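Endoglucanase A (PDB 6Q1I) hydrolyses internal beta-1,4-glucosidic bonds of cellulose, lichenan and cereal beta-glucans, the chain here being its family 5 catalytic barrel domain. Local coordinates at residues 40-44 / 45-49; 89-92 / 93-96; 96-99 / 100-104; 140-143 / 144-148. All coordinates share one frame; numbering follows the deposited sequence. Where two conformers were deposited one is given.

Interaction 1: residues 40-44 / 45-49; sequences YNTSP and ISFET
Phe47 turns back to lie against the backbone of Thr42, Ser43 and Pro44, and its side chain can be followed outward atom by atom. Phe47 CB sits 3.5 Å from Pro44 O. The first torsion sets CG opposite the carbonyl carbon (chi1 -65°), which carries the ring back over the start of the helix. There Phe47 CD2 comes to 3.4 Å from Ser43 O, which lies in the plane of the ring at its edge. Farther out, Phe47 CE2 approaches Thr42 O at 3.8 Å and also reaches Thr42 CB, while His81 meets the same ring with its plane inclined. Backbone oxygens thus line the aromatic C-H edge.

Alongside, Thr42 CG2 packs against Ser46 OG at 3.5 Å; Thr42 OG1 bonds to Ser39 instead. The hydroxyl of Ser43, anti to its own backbone N (chi1 164°), swings forward so that Ser43 OG accepts from Ile45 N at 3.1 Å. The backbone O of Ser43 accepts from a different amide, Ser46 N, which stands well above the carbonyl plane rather than on a lone pair. Glu48 N bonds to Pro44 O at 3.0 Å in the usual helical way. Serine at the N-cap with proline next to it is a common way to begin a helix, and here it opens the short helix 44-48 in the loop region after the first strand of the TIM barrel.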
loop_
_atom_site.group_PDB
_atom_site.type_symbol
_atom_site.label_atom_id
_atom_site.label_comp_id
_atom_site.label_asym_id
_atom_site.label_seq_id
_atom_site.Cartn_x
_atom_site.Cartn_y
_atom_site.Cartn_z
ATOM N N TYR A 40 -19.790 -13.016 -6.996
ATOM C CA TYR A 40 -19.063 -13.227 -5.746
ATOM C C TYR A 40 -18.623 -14.678 -5.557
ATOM O O TYR A 40 -17.746 -14.937 -4.727
ATOM C CB TYR A 40 -19.867 -12.734 -4.542
ATOM C CG TYR A 40 -21.118 -13.523 -4.261
ATOM C CD1 TYR A 40 -21.066 -14.732 -3.578
ATOM C CD2 TYR A 40 -22.356 -13.042 -4.651
ATOM C CE1 TYR A 40 -22.214 -15.448 -3.316
ATOM C CE2 TYR A 40 -23.502 -13.746 -4.387
ATOM C CZ TYR A 40 -23.427 -14.947 -3.722
ATOM O OH TYR A 40 -24.578 -15.647 -3.468
ATOM N N ASN A 41 -19.197 -15.619 -6.304
ATOM C CA ASN A 41 -18.848 -17.030 -6.205
ATOM C C ASN A 41 -17.904 -17.484 -7.307
ATOM O O ASN A 41 -17.575 -18.668 -7.372
ATOM C CB ASN A 41 -20.114 -17.896 -6.247
ATOM C CG ASN A 41 -20.716 -18.126 -4.875
ATOM O OD1 ASN A 41 -20.105 -17.826 -3.847
ATOM N ND2 ASN A 41 -21.919 -18.678 -4.854
ATOM N N THR A 42 -17.477 -16.578 -8.178
ATOM C CA THR A 42 -16.565 -16.938 -9.251
ATOM C C THR A 42 -15.188 -17.244 -8.664
ATOM O O THR A 42 -14.798 -16.701 -7.627
ATOM C CB THR A 42 -16.511 -15.785 -10.258
ATOM O OG1 THR A 42 -17.802 -15.620 -10.866
ATOM C CG2 THR A 42 -15.491 -16.020 -11.342
ATOM N N SER A 43 -14.458 -18.133 -9.339
ATOM C CA SER A 43 -13.127 -18.541 -8.911
ATOM C C SER A 43 -12.245 -17.335 -8.604
ATOM O O SER A 43 -12.233 -16.363 -9.371
ATOM C CB SER A 43 -12.448 -19.317 -10.043
ATOM O OG SER A 43 -11.046 -19.416 -9.829
ATOM N N PRO A 44 -11.421 -17.405 -7.553
ATOM C CA PRO A 44 -10.480 -16.306 -7.287
ATOM C C PRO A 44 -9.568 -15.996 -8.454
ATOM O O PRO A 44 -9.145 -14.845 -8.615
ATOM C CB PRO A 44 -9.689 -16.815 -6.071
ATOM C CG PRO A 44 -10.645 -17.735 -5.373
ATOM C CD PRO A 44 -11.411 -18.417 -6.481
ATOM N N ILE A 45 -9.232 -16.997 -9.267
ATOM C CA ILE A 45 -8.227 -16.798 -10.302
ATOM C C ILE A 45 -8.754 -15.878 -11.393
ATOM O O ILE A 45 -7.981 -15.174 -12.050
ATOM C CB ILE A 45 -7.753 -18.156 -10.855
ATOM C CG1 ILE A 45 -7.396 -19.095 -9.698
ATOM C CG2 ILE A 45 -6.587 -17.951 -11.796
ATOM C CD1 ILE A 45 -6.395 -18.503 -8.704
ATOM N N SER A 46 -10.071 -15.869 -11.604
ATOM C CA SER A 46 -10.668 -14.957 -12.573
ATOM C C SER A 46 -10.427 -13.504 -12.193
ATOM O O SER A 46 -10.320 -12.639 -13.068
ATOM C CB SER A 46 -12.171 -15.208 -12.659
ATOM O OG SER A 46 -12.435 -16.553 -12.999
ATOM N N PHE A 47 -10.379 -13.212 -10.896
ATOM C CA PHE A 47 -10.075 -11.864 -10.423
ATOM C C PHE A 47 -8.572 -11.599 -10.464
ATOM O O PHE A 47 -8.125 -10.585 -11.009
ATOM C CB PHE A 47 -10.588 -11.713 -8.992
ATOM C CG PHE A 47 -12.087 -11.810 -8.858
ATOM C CD1 PHE A 47 -12.864 -10.658 -8.808
ATOM C CD2 PHE A 47 -12.717 -13.041 -8.754
ATOM C CE1 PHE A 47 -14.236 -10.737 -8.667
ATOM C CE2 PHE A 47 -14.086 -13.123 -8.607
ATOM C CZ PHE A 47 -14.847 -11.965 -8.567
ATOM N N GLU A 48 -7.787 -12.516 -9.889
ATOM C CA GLU A 48 -6.339 -12.356 -9.784
ATOM C C GLU A 48 -5.700 -12.079 -11.136
ATOM O O GLU A 48 -4.760 -11.277 -11.233
ATOM C CB GLU A 48 -5.745 -13.625 -9.157
ATOM C CG GLU A 48 -4.248 -13.551 -8.908
ATOM C CD GLU A 48 -3.719 -14.728 -8.121
ATOM O OE1 GLU A 48 -4.536 -15.545 -7.644
ATOM O OE2 GLU A 48 -2.482 -14.841 -7.982
ATOM N N THR A 49 -6.184 -12.746 -12.192
ATOM C CA THR A 49 -5.652 -12.595 -13.544
ATOM C C THR A 49 -6.462 -11.620 -14.395
ATOM O O THR A 49 -6.170 -11.460 -15.582
ATOM C CB THR A 49 -5.581 -13.951 -14.258
ATOM O OG1 THR A 49 -6.902 -14.460 -14.476
ATOM C CG2 THR A 49 -4.766 -14.962 -13.458
#

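Interaction 2: residues 89-92 / 93-96; sequences NEEW and VKRV
With CG anti to the backbone N (chi1 179°), the Trp92 side chain swings toward the next helical turn, and Val96 has CG1 anti to its backbone N (chi1 177°), which leaves CG2 beside that N and facing the indole. The CG2 methyl lies over one face of the indole, displaced toward the rim. Val96 CG2 stands 3.9 Å from the centroid of the five-membered ring of Trp92, a CH-pi contact, and its nearest ring atom is Trp92 NE1 at 3.6 Å. His81 stacks on the same indole and Trp78 meets it nearly at right angles, so the indole is part of an aromatic cluster.

The pair belongs to the first turns of helix 90-105, which crosses over between strands 71-74 and 109-113 in a beta-alpha-beta unit of the barrel. Asn89 is the N-cap: its OD1 accepts from Trp92 N at 3.0 Å, in the plane of the amide carbonyl. The backbone O of Asn89 takes Val93 N at 3.2 Å, and Val93 CG2 rests against that same oxygen. One turn on, Val96 N bonds to Trp92 O at 3.0 Å. On the outer side Glu91 and Lys94 run side by side, Glu91 OE1 4.2 Å from Lys94 CD, while Glu91 OE2 and Lys94 NZ remain 5.1 Å apart, too far for a salt bridge.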
loop_
_atom_site.group_PDB
_atom_site.type_symbol
_atom_site.label_atom_id
_atom_site.label_comp_id
_atom_site.label_asym_id
_atom_site.label_seq_id
_atom_site.Cartn_x
_atom_site.Cartn_y
_atom_site.Cartn_z
ATOM N N ASN A 89 -16.708 -14.798 0.350
ATOM C CA ASN A 89 -16.543 -16.100 -0.274
ATOM C C ASN A 89 -15.308 -16.797 0.285
ATOM O O ASN A 89 -14.223 -16.213 0.359
ATOM C CB ASN A 89 -16.414 -15.914 -1.777
ATOM C CG ASN A 89 -16.159 -17.207 -2.492
ATOM O OD1 ASN A 89 -15.018 -17.619 -2.652
ATOM N ND2 ASN A 89 -17.222 -17.863 -2.924
ATOM N N GLU A 90 -15.470 -18.066 0.647
ATOM C CA GLU A 90 -14.409 -18.770 1.356
ATOM C C GLU A 90 -13.248 -19.137 0.446
ATOM O O GLU A 90 -12.100 -19.172 0.899
ATOM C CB GLU A 90 -14.972 -20.024 2.009
ATOM C CG GLU A 90 -15.696 -19.710 3.294
ATOM C CD GLU A 90 -16.692 -20.770 3.663
ATOM O OE1 GLU A 90 -16.535 -21.905 3.180
ATOM O OE2 GLU A 90 -17.634 -20.464 4.425
ATOM N N GLU A 91 -13.516 -19.425 -0.827
ATOM C CA GLU A 91 -12.423 -19.690 -1.753
ATOM C C GLU A 91 -11.553 -18.453 -1.954
ATOM O O GLU A 91 -10.328 -18.565 -2.081
ATOM C CB GLU A 91 -12.966 -20.225 -3.072
ATOM C CG GLU A 91 -13.445 -21.675 -2.987
ATOM C CD GLU A 91 -12.317 -22.670 -2.658
ATOM O OE1 GLU A 91 -11.193 -22.536 -3.197
ATOM O OE2 GLU A 91 -12.559 -23.599 -1.855
ATOM N N TRP A 92 -12.166 -17.260 -1.970
ATOM C CA TRP A 92 -11.386 -16.028 -2.049
ATOM C C TRP A 92 -10.453 -15.899 -0.853
ATOM O O TRP A 92 -9.251 -15.657 -1.005
ATOM C CB TRP A 92 -12.315 -14.816 -2.139
ATOM C CG TRP A 92 -11.543 -13.533 -2.202
ATOM C CD1 TRP A 92 -11.442 -12.586 -1.230
ATOM C CD2 TRP A 92 -10.729 -13.079 -3.292
ATOM N NE1 TRP A 92 -10.622 -11.563 -1.652
ATOM C CE2 TRP A 92 -10.171 -11.846 -2.915
ATOM C CE3 TRP A 92 -10.422 -13.596 -4.556
ATOM C CZ2 TRP A 92 -9.326 -11.120 -3.759
ATOM C CZ3 TRP A 92 -9.575 -12.886 -5.377
ATOM C CH2 TRP A 92 -9.043 -11.660 -4.981
ATOM N N VAL A 93 -10.996 -16.052 0.351
ATOM C CA VAL A 93 -10.163 -15.956 1.545
ATOM C C VAL A 93 -9.025 -16.967 1.482
ATOM O O VAL A 93 -7.881 -16.655 1.830
ATOM C CB VAL A 93 -11.021 -16.132 2.812
ATOM C CG1 VAL A 93 -10.143 -16.170 4.060
ATOM C CG2 VAL A 93 -12.043 -15.022 2.907
ATOM N N LYS A 94 -9.321 -18.195 1.047
ATOM C CA LYS A 94 -8.290 -19.228 0.965
ATOM C C LYS A 94 -7.169 -18.836 0.002
ATOM O O LYS A 94 -5.989 -19.106 0.270
ATOM C CB LYS A 94 -8.939 -20.546 0.536
ATOM C CG LYS A 94 -8.024 -21.746 0.489
ATOM C CD LYS A 94 -8.808 -23.031 0.210
ATOM C CE LYS A 94 -7.923 -24.258 0.387
ATOM N NZ LYS A 94 -8.692 -25.434 0.870
ATOM N N ARG A 95 -7.508 -18.204 -1.126
ATOM C CA ARG A 95 -6.473 -17.807 -2.080
ATOM C C ARG A 95 -5.631 -16.656 -1.537
ATOM O O ARG A 95 -4.400 -16.672 -1.655
ATOM C CB ARG A 95 -7.093 -17.443 -3.428
ATOM C CG ARG A 95 -6.072 -16.962 -4.459
ATOM C CD ARG A 95 -5.037 -18.034 -4.798
ATOM N NE ARG A 95 -4.017 -17.496 -5.687
ATOM C CZ ARG A 95 -2.796 -17.992 -5.834
ATOM N NH1 ARG A 95 -2.420 -19.089 -5.185
ATOM N NH2 ARG A 95 -1.948 -17.368 -6.639
ATOM N N VAL A 96 -6.268 -15.651 -0.935
ATOM C CA VAL A 96 -5.509 -14.572 -0.310
ATOM C C VAL A 96 -4.554 -15.148 0.730
ATOM O O VAL A 96 -3.375 -14.786 0.783
ATOM C CB VAL A 96 -6.447 -13.514 0.299
ATOM C CG1 VAL A 96 -5.638 -12.443 1.011
ATOM C CG2 VAL A 96 -7.357 -12.865 -0.765
#

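Interaction 3: residues 96-99 / 100-104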
loop_
_atom_site.group_PDB
_atom_site.type_symbol
_atom_site.label_atom_id
_atom_site.label_comp_id
_atom_site.label_asym_id
_atom_site.label_seq_id
_atom_site.Cartn_x
_atom_site.Cartn_y
_atom_site.Cartn_z
ATOM N N VAL A 96 -6.268 -15.651 -0.935
ATOM C CA VAL A 96 -5.509 -14.572 -0.310
ATOM C C VAL A 96 -4.554 -15.148 0.730
ATOM O O VAL A 96 -3.375 -14.786 0.783
ATOM C CB VAL A 96 -6.447 -13.514 0.299
ATOM C CG1 VAL A 96 -5.638 -12.443 1.011
ATOM C CG2 VAL A 96 -7.357 -12.865 -0.765
ATOM N N LYS A 97 -5.055 -16.076 1.557
ATOM C CA LYS A 97 -4.223 -16.686 2.588
ATOM C C LYS A 97 -3.031 -17.425 1.988
ATOM O O LYS A 97 -1.929 -17.382 2.544
ATOM C CB LYS A 97 -5.068 -17.626 3.449
ATOM C CG LYS A 97 -4.284 -18.327 4.531
ATOM C CD LYS A 97 -5.174 -19.047 5.522
ATOM C CE LYS A 97 -5.775 -18.068 6.522
ATOM N NZ LYS A 97 -6.489 -18.769 7.631
ATOM N N GLU A 98 -3.228 -18.136 0.875
ATOM C CA GLU A 98 -2.108 -18.848 0.269
ATOM C C GLU A 98 -1.016 -17.881 -0.189
ATOM O O GLU A 98 0.179 -18.150 -0.004
ATOM C CB GLU A 98 -2.597 -19.735 -0.879
ATOM C CG GLU A 98 -1.493 -20.590 -1.545
ATOM C CD GLU A 98 -1.076 -21.852 -0.766
ATOM O OE1 GLU A 98 -1.549 -22.081 0.360
ATOM O OE2 GLU A 98 -0.254 -22.632 -1.299
ATOM N N VAL A 99 -1.403 -16.747 -0.780
ATOM C CA VAL A 99 -0.409 -15.769 -1.219
ATOM C C VAL A 99 0.276 -15.120 -0.019
ATOM O O VAL A 99 1.500 -14.942 -0.009
ATOM C CB VAL A 99 -1.056 -14.731 -2.157
ATOM C CG1 VAL A 99 -0.077 -13.629 -2.503
ATOM C CG2 VAL A 99 -1.563 -15.415 -3.423
ATOM N N VAL A 100 -0.493 -14.789 1.022
ATOM C CA VAL A 100 0.110 -14.320 2.268
ATOM C C VAL A 100 1.113 -15.346 2.790
ATOM O O VAL A 100 2.225 -14.996 3.203
ATOM C CB VAL A 100 -0.985 -14.009 3.306
ATOM C CG1 VAL A 100 -0.375 -13.832 4.716
ATOM C CG2 VAL A 100 -1.778 -12.779 2.908
ATOM N N ASP A 101 0.749 -16.634 2.751
ATOM C CA ASP A 101 1.643 -17.677 3.253
ATOM C C ASP A 101 2.946 -17.769 2.447
ATOM O O ASP A 101 4.009 -18.039 3.024
ATOM C CB ASP A 101 0.933 -19.035 3.282
ATOM C CG ASP A 101 -0.050 -19.179 4.446
ATOM O OD1 ASP A 101 0.079 -18.466 5.459
ATOM O OD2 ASP A 101 -0.954 -20.034 4.357
ATOM N N TYR A 102 2.896 -17.574 1.118
ATOM C CA TYR A 102 4.140 -17.540 0.348
ATOM C C TYR A 102 5.107 -16.540 0.971
ATOM O O TYR A 102 6.303 -16.800 1.106
ATOM C CB TYR A 102 3.912 -17.107 -1.109
ATOM C CG TYR A 102 3.053 -17.972 -2.004
ATOM C CD1 TYR A 102 2.812 -19.310 -1.742
ATOM C CD2 TYR A 102 2.484 -17.421 -3.145
ATOM C CE1 TYR A 102 2.008 -20.067 -2.599
ATOM C CE2 TYR A 102 1.708 -18.153 -3.989
ATOM C CZ TYR A 102 1.461 -19.466 -3.722
ATOM O OH TYR A 102 0.654 -20.148 -4.601
ATOM N N CYS A 103 4.585 -15.361 1.315
ATOM C CA CYS A 103 5.407 -14.256 1.796
ATOM C C CYS A 103 5.865 -14.482 3.227
ATOM O O CYS A 103 7.042 -14.278 3.549
ATOM C CB CYS A 103 4.597 -12.962 1.711
ATOM S SG CYS A 103 4.052 -12.499 0.041
ATOM N N ILE A 104 4.943 -14.888 4.109
ATOM C CA ILE A 104 5.296 -15.118 5.508
ATOM C C ILE A 104 6.313 -16.244 5.612
ATOM O O ILE A 104 7.273 -16.160 6.382
ATOM C CB ILE A 104 4.041 -15.404 6.356
ATOM C CG1 ILE A 104 3.100 -14.190 6.396
ATOM C CG2 ILE A 104 4.425 -15.853 7.778
ATOM C CD1 ILE A 104 3.579 -13.013 7.210
HETATM O O HOH W 1 -2.577 -21.344 2.693
HETATM O O HOH W 2 0.226 -22.645 -3.876
#
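The Tyr102 ring carries the backbone oxygen of Glu98 on one face, 3.3 Å above the plane and offset toward the rim. A water lies at its edge, in plane. The Glu98 side chain crosses the ring at a slant: Glu98 CG lies 3.7 Å from Tyr102 CE1, and the carboxylate is turned 75° against the aromatic plane. A bend at chi2 (78°) in Glu98 carries the acid group on toward the phenol end. There water 2 joins the two groups, donating to Glu98 OE2 at 2.6 Å and lying 2.6 Å from Tyr102 OH.

The other carboxylate oxygen is bridged as well. Water 1 donates both to Glu98 OE1 and to Asp101 OD2, 2.7 Å from each. Glu98 OE1 and Asp101 OD2, like charges, are 4.5 Å apart, and the shared water probably eases their repulsion. Lys97 runs beside Asp101, with Lys97 CG 3.7 Å from Asp101 OD2. The polar ends have other partners: Lys97 NZ bonds to Ala145 O, and Asp101 OD1 to Tyr149. Beneath the polar side, Val96 CG1 and Val100 CG2 form a looser apolar pair.

Helix 90-105 packs against both strands of its unit and against neighbouring helices. Val99, Val100 and Cys103 pack on strand 71-74, and Val96, Cys103 and Ile104 touch strand 109-113. Tyr102 leans on Lys58 and Ile61 of helix 58-67, while Val100 meets Phe146, just beyond helix 128-145.

Interaction 4: residues 140-143 / 144-148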
loop_
_atom_site.group_PDB
_atom_site.type_symbol
_atom_site.label_atom_id
_atom_site.label_comp_id
_atom_site.label_asym_id
_atom_site.label_seq_id
_atom_site.Cartn_x
_atom_site.Cartn_y
_atom_site.Cartn_z
ATOM N N THR A 140 -13.955 -7.638 10.354
ATOM C CA THR A 140 -14.104 -8.745 11.293
ATOM C C THR A 140 -13.679 -10.052 10.643
ATOM O O THR A 140 -12.922 -10.832 11.227
ATOM C CB THR A 140 -15.543 -8.830 11.806
ATOM O OG1 THR A 140 -15.840 -7.652 12.559
ATOM C CG2 THR A 140 -15.746 -10.034 12.717
ATOM N N GLN A 141 -14.141 -10.287 9.409
ATOM C CA GLN A 141 -13.864 -11.547 8.727
ATOM C C GLN A 141 -12.398 -11.660 8.321
ATOM O O GLN A 141 -11.796 -12.728 8.469
ATOM C CB GLN A 141 -14.785 -11.682 7.516
ATOM C CG GLN A 141 -16.242 -11.895 7.898
ATOM C CD GLN A 141 -17.151 -11.838 6.702
ATOM O OE1 GLN A 141 -17.194 -12.764 5.896
ATOM N NE2 GLN A 141 -17.876 -10.743 6.567
ATOM N N ILE A 142 -11.799 -10.580 7.807
ATOM C CA ILE A 142 -10.378 -10.637 7.468
ATOM C C ILE A 142 -9.571 -10.921 8.728
ATOM O O ILE A 142 -8.676 -11.771 8.742
ATOM C CB ILE A 142 -9.908 -9.331 6.800
ATOM C CG1 ILE A 142 -10.655 -9.027 5.498
ATOM C CG2 ILE A 142 -8.400 -9.388 6.526
ATOM C CD1 ILE A 142 -10.432 -7.597 4.997
ATOM N N SER A 143 -9.878 -10.194 9.809
ATOM C CA SER A 143 -9.138 -10.337 11.061
ATOM C C SER A 143 -9.244 -11.747 11.615
ATOM O O SER A 143 -8.265 -12.313 12.103
ATOM C CB SER A 143 -9.708 -9.367 12.101
ATOM O OG SER A 143 -9.445 -8.038 11.737
ATOM N N GLU A 144 -10.454 -12.315 11.589
ATOM C CA GLU A 144 -10.652 -13.677 12.078
ATOM C C GLU A 144 -9.832 -14.669 11.266
ATOM O O GLU A 144 -9.207 -15.578 11.826
ATOM C CB GLU A 144 -12.145 -14.044 12.049
ATOM C CG GLU A 144 -12.970 -13.408 13.182
ATOM C CD GLU A 144 -14.483 -13.607 13.055
ATOM O OE1 GLU A 144 -14.966 -14.033 11.981
ATOM O OE2 GLU A 144 -15.199 -13.322 14.044
ATOM N N ALA A 145 -9.798 -14.495 9.944
ATOM C CA ALA A 145 -9.079 -15.443 9.099
ATOM C C ALA A 145 -7.584 -15.430 9.392
ATOM O O ALA A 145 -6.929 -16.472 9.297
ATOM C CB ALA A 145 -9.329 -15.134 7.622
ATOM N N PHE A 146 -7.030 -14.273 9.769
ATOM C CA PHE A 146 -5.591 -14.101 9.966
ATOM C C PHE A 146 -5.208 -13.898 11.431
ATOM O O PHE A 146 -4.070 -13.524 11.723
ATOM C CB PHE A 146 -5.058 -12.968 9.075
ATOM C CG PHE A 146 -5.117 -13.304 7.613
ATOM C CD1 PHE A 146 -4.114 -14.047 7.023
ATOM C CD2 PHE A 146 -6.205 -12.922 6.839
ATOM C CE1 PHE A 146 -4.187 -14.393 5.667
ATOM C CE2 PHE A 146 -6.287 -13.262 5.489
ATOM C CZ PHE A 146 -5.273 -13.997 4.904
ATOM N N LYS A 147 -6.117 -14.219 12.354
ATOM C CA LYS A 147 -5.916 -13.886 13.759
ATOM C C LYS A 147 -4.648 -14.509 14.332
ATOM O O LYS A 147 -3.998 -13.910 15.195
ATOM C CB LYS A 147 -7.137 -14.331 14.571
ATOM C CG LYS A 147 -7.021 -14.086 16.060
ATOM C CD LYS A 147 -8.294 -14.472 16.808
ATOM C CE LYS A 147 -8.025 -14.523 18.302
ATOM N NZ LYS A 147 -9.267 -14.566 19.125
ATOM N N ASP A 148 -4.292 -15.720 13.904
ATOM C CA ASP A 148 -3.192 -16.446 14.535
ATOM C C ASP A 148 -1.829 -16.150 13.918
ATOM O O ASP A 148 -0.823 -16.709 14.372
ATOM C CB ASP A 148 -3.475 -17.948 14.512
ATOM C CG ASP A 148 -4.671 -18.317 15.366
ATOM O OD1 ASP A 148 -4.903 -17.631 16.385
ATOM O OD2 ASP A 148 -5.382 -19.274 15.012
#
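The C-terminal end of helix 128-145 is where Ile142 and Phe146 meet, one turn apart, as the chain leaves helical geometry. Ile142 CG2 and Phe146 CD2 come to 4.2 Å, the two side chains lying aslant. Phe146 CD2 is closer to Ile142 O, at 3.3 Å, an oxygen at the edge of the ring and in its plane. With CG opposite the carbonyl carbon (chi1 -68°), the Phe146 ring folds back beside this oxygen. Phe146 N also bonds to Ile142 O at 3.2 Å, and a weak second bond runs from that amide to Ser143 O.

The helix links strands 109-113 and 153-156 in a beta-alpha-beta unit of the TIM barrel. Just past its end, Phe146 packs on Leu112, Leu153 and Phe155, while Lys97 makes a cation-pi contact with the ring.

On another side of the helix Thr140 and Glu144 lie alongside each other and point the same way. In one of the two deposited conformers of Glu144, Thr140 CG2 is 3.6 Å from Glu144 OE2, and Glu144 CG lies near Thr140 O; Thr140 OG1 bonds back to Lys136 O. Between these two pairs, Ala145 CB rests 3.5 Å from Gln141 O, the oxygen that accepts Ala145 N.

In the fold
Interactions 2 and 3 are successive parts of helix 90-105, sharing Val96, with centres about 11 Å apart. Interaction 1 is fastened to the start of this helix, its centre about 9 Å from that of interaction 2, by the salt bridge from Arg95 NE to Glu48 OE1 (2.8 Å) and by packing of Pro44 CG on Glu91 O. Interaction 4 borders the same helix: Lys97 NZ to Ala145 O, 2.9 Å, joins it to interaction 3, and Val93 CG1 packing on Ala145 CB joins it to interaction 2. Interactions 1 and 4 do not touch, their nearest atoms being about 10 Å apart. All four lie away from Gln160 and Gln284, the altered residues at the presumed proton-donor and nucleophile positions.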